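Local coordinates for protein GphF (PDB 6MFC) that probably acts as a GNAT-like decarboxylase in the initiation of polyketide biosynthesis, at residues 135-140 / 147-152. Numbering follows the deposited sequence.
Sequences FVLAAA and ENVVGV
In the beta-alpha-beta unit formed by strand 111-119, helix 128-140 and strand 148-153, the last turns of the helix pack on the following strand through V149, which meets V136, L137 and A140. The shortest approach, 3.6 Å, is between A140 CB and V149 CG2. L137 reaches the same valine from another side: its CD2 lies 3.7 Å from V149 CB and 3.8 Å from V149 CG2, with CG1 slightly farther, so one leucine methyl bears on the branch point and both branches. V149 CG1 is anti to the backbone N (chi1 180°) and V149 CG2 anti to the carbonyl carbon, a setting that turns CG2 to A140. V136 adds a looser contact, with CG1 4.4 Å from V149 CG1. No hydrogen bond joins the segments; the interface is wholly apolar and buried. The axes of helix segment 135-140 and strand segment 148-152 approach to 9.1 Å and run roughly antiparallel, at 139°, as expected of a crossover helix returning over one face of the sheet. The two strands it links are parallel neighbours within the mixed sheet of the GNAT fold. V136 and V149 both also touch L114 of strand 111-119, while L137 reaches H217 of strand 212-218 on the other flank.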
ATOM      1  N   PHE A 135     -10.360   7.876   0.131  1.00104.93           N
ATOM      2  CA  PHE A 135     -11.568   7.113  -0.161  1.00100.03           C
ATOM      3  C   PHE A 135     -11.595   5.812   0.628  1.00 88.91           C
ATOM      4  O   PHE A 135     -12.635   5.435   1.181  1.00 83.36           O
ATOM      5  CB  PHE A 135     -11.663   6.834  -1.662  1.00 98.75           C
ATOM      6  CG  PHE A 135     -12.943   6.165  -2.075  1.00 97.16           C
ATOM      7  CD1 PHE A 135     -13.031   4.783  -2.135  1.00 93.73           C
ATOM      8  CD2 PHE A 135     -14.057   6.917  -2.410  1.00 97.93           C
ATOM      9  CE1 PHE A 135     -14.207   4.166  -2.516  1.00 94.97           C
ATOM     10  CE2 PHE A 135     -15.237   6.306  -2.794  1.00 91.48           C
ATOM     11  CZ  PHE A 135     -15.313   4.929  -2.847  1.00 89.65           C
ATOM     12  N   VAL A 136     -10.461   5.109   0.685  1.00 84.53           N
ATOM     13  CA  VAL A 136     -10.380   3.873   1.459  1.00 83.63           C
ATOM     14  C   VAL A 136     -10.577   4.159   2.941  1.00 90.67           C
ATOM     15  O   VAL A 136     -11.314   3.448   3.634  1.00 95.74           O
ATOM     16  CB  VAL A 136      -9.038   3.166   1.196  1.00 75.29           C
ATOM     17  CG1 VAL A 136      -8.854   1.992   2.147  1.00 68.92           C
ATOM     18  CG2 VAL A 136      -8.960   2.707  -0.247  1.00 68.67           C
ATOM     19  N   LEU A 137      -9.916   5.204   3.449  1.00 89.76           N
ATOM     20  CA  LEU A 137     -10.065   5.566   4.853  1.00 86.86           C
ATOM     21  C   LEU A 137     -11.508   5.927   5.177  1.00 92.97           C
ATOM     22  O   LEU A 137     -12.008   5.611   6.262  1.00 93.63           O
ATOM     23  CB  LEU A 137      -9.128   6.725   5.196  1.00 85.08           C
ATOM     24  CG  LEU A 137      -7.631   6.454   5.028  1.00 83.64           C
ATOM     25  CD1 LEU A 137      -6.821   7.710   5.307  1.00 84.73           C
ATOM     26  CD2 LEU A 137      -7.194   5.319   5.937  1.00 79.60           C
ATOM     27  N   ALA A 138     -12.200   6.580   4.240  1.00 99.01           N
ATOM     28  CA  ALA A 138     -13.603   6.918   4.463  1.00104.61           C
ATOM     29  C   ALA A 138     -14.490   5.684   4.358  1.00106.91           C
ATOM     30  O   ALA A 138     -15.462   5.547   5.110  1.00110.61           O
ATOM     31  CB  ALA A 138     -14.050   7.989   3.470  1.00105.90           C
ATOM     32  N   ALA A 139     -14.174   4.778   3.431  1.00107.96           N
ATOM     33  CA  ALA A 139     -14.968   3.563   3.285  1.00 97.64           C
ATOM     34  C   ALA A 139     -14.758   2.612   4.454  1.00 96.75           C
ATOM     35  O   ALA A 139     -15.678   1.873   4.825  1.00 99.24           O
ATOM     36  CB  ALA A 139     -14.630   2.868   1.967  1.00 86.05           C
ATOM     37  N   ALA A 140     -13.564   2.617   5.049  1.00 91.54           N
ATOM     38  CA  ALA A 140     -13.290   1.718   6.165  1.00 89.53           C
ATOM     39  C   ALA A 140     -13.997   2.169   7.436  1.00100.18           C
ATOM     40  O   ALA A 140     -14.382   1.329   8.258  1.00113.14           O
ATOM     41  CB  ALA A 140     -11.786   1.617   6.402  1.00 79.76           C
ATOM     42  N   GLU A 147     -11.244  -1.042  12.750  1.00106.14           N
ATOM     43  CA  GLU A 147     -10.701  -0.038  13.653  1.00105.68           C
ATOM     44  C   GLU A 147      -9.471   0.674  13.113  1.00102.67           C
ATOM     45  O   GLU A 147      -9.215   1.814  13.514  1.00104.24           O
ATOM     46  CB  GLU A 147     -10.351  -0.671  15.008  1.00108.43           C
ATOM     47  CG  GLU A 147     -11.560  -1.002  15.867  1.00125.48           C
ATOM     48  CD  GLU A 147     -11.189  -1.740  17.139  1.00146.30           C
ATOM     49  OE1 GLU A 147     -10.289  -2.603  17.086  1.00151.56           O
ATOM     50  OE2 GLU A 147     -11.793  -1.452  18.194  1.00156.06           O
ATOM     51  N   ASN A 148      -8.707   0.044  12.224  1.00100.86           N
ATOM     52  CA  ASN A 148      -7.504   0.661  11.688  1.00 93.21           C
ATOM     53  C   ASN A 148      -7.316   0.245  10.238  1.00 89.55           C
ATOM     54  O   ASN A 148      -7.703  -0.855   9.833  1.00 92.31           O
ATOM     55  CB  ASN A 148      -6.257   0.280  12.496  1.00 95.46           C
ATOM     56  CG  ASN A 148      -6.303   0.792  13.917  1.00 99.13           C
ATOM     57  OD1 ASN A 148      -5.866   1.907  14.199  1.00103.42           O
ATOM     58  ND2 ASN A 148      -6.831  -0.022  14.823  1.00104.80           N
ATOM     59  N   VAL A 149      -6.719   1.143   9.463  1.00 77.55           N
ATOM     60  CA  VAL A 149      -6.245   0.851   8.118  1.00 78.29           C
ATOM     61  C   VAL A 149      -4.726   0.856   8.186  1.00 80.13           C
ATOM     62  O   VAL A 149      -4.109   1.906   8.405  1.00 86.32           O
ATOM     63  CB  VAL A 149      -6.761   1.865   7.088  1.00 74.74           C
ATOM     64  CG1 VAL A 149      -6.238   1.524   5.698  1.00 63.10           C
ATOM     65  CG2 VAL A 149      -8.277   1.905   7.100  1.00 76.03           C
ATOM     66  N   VAL A 150      -4.114  -0.312   8.021  1.00 77.72           N
ATOM     67  CA  VAL A 150      -2.673  -0.452   8.153  1.00 82.56           C
ATOM     68  C   VAL A 150      -2.101  -0.962   6.836  1.00 80.62           C
ATOM     69  O   VAL A 150      -2.826  -1.363   5.926  1.00 80.89           O
ATOM     70  CB  VAL A 150      -2.281  -1.380   9.317  1.00 88.39           C
ATOM     71  CG1 VAL A 150      -3.015  -0.978  10.589  1.00 92.95           C
ATOM     72  CG2 VAL A 150      -2.574  -2.818   8.955  1.00 85.55           C
ATOM     73  N   GLY A 151      -0.776  -0.941   6.751  1.00 78.76           N
ATOM     74  CA  GLY A 151      -0.082  -1.408   5.566  1.00 76.92           C
ATOM     75  C   GLY A 151       1.412  -1.362   5.791  1.00 79.04           C
ATOM     76  O   GLY A 151       1.902  -0.752   6.744  1.00 87.81           O
ATOM     77  N   VAL A 152       2.130  -2.027   4.897  1.00 67.73           N
ATOM     78  CA  VAL A 152       3.586  -2.061   4.920  1.00 72.48           C
ATOM     79  C   VAL A 152       4.066  -1.188   3.769  1.00 78.95           C
ATOM     80  O   VAL A 152       4.093  -1.619   2.611  1.00 98.62           O
ATOM     81  CB  VAL A 152       4.133  -3.490   4.816  1.00 73.00           C
ATOM     82  CG1 VAL A 152       5.651  -3.475   4.801  1.00 75.68           C
ATOM     83  CG2 VAL A 152       3.618  -4.334   5.971  1.00 74.39           C
TER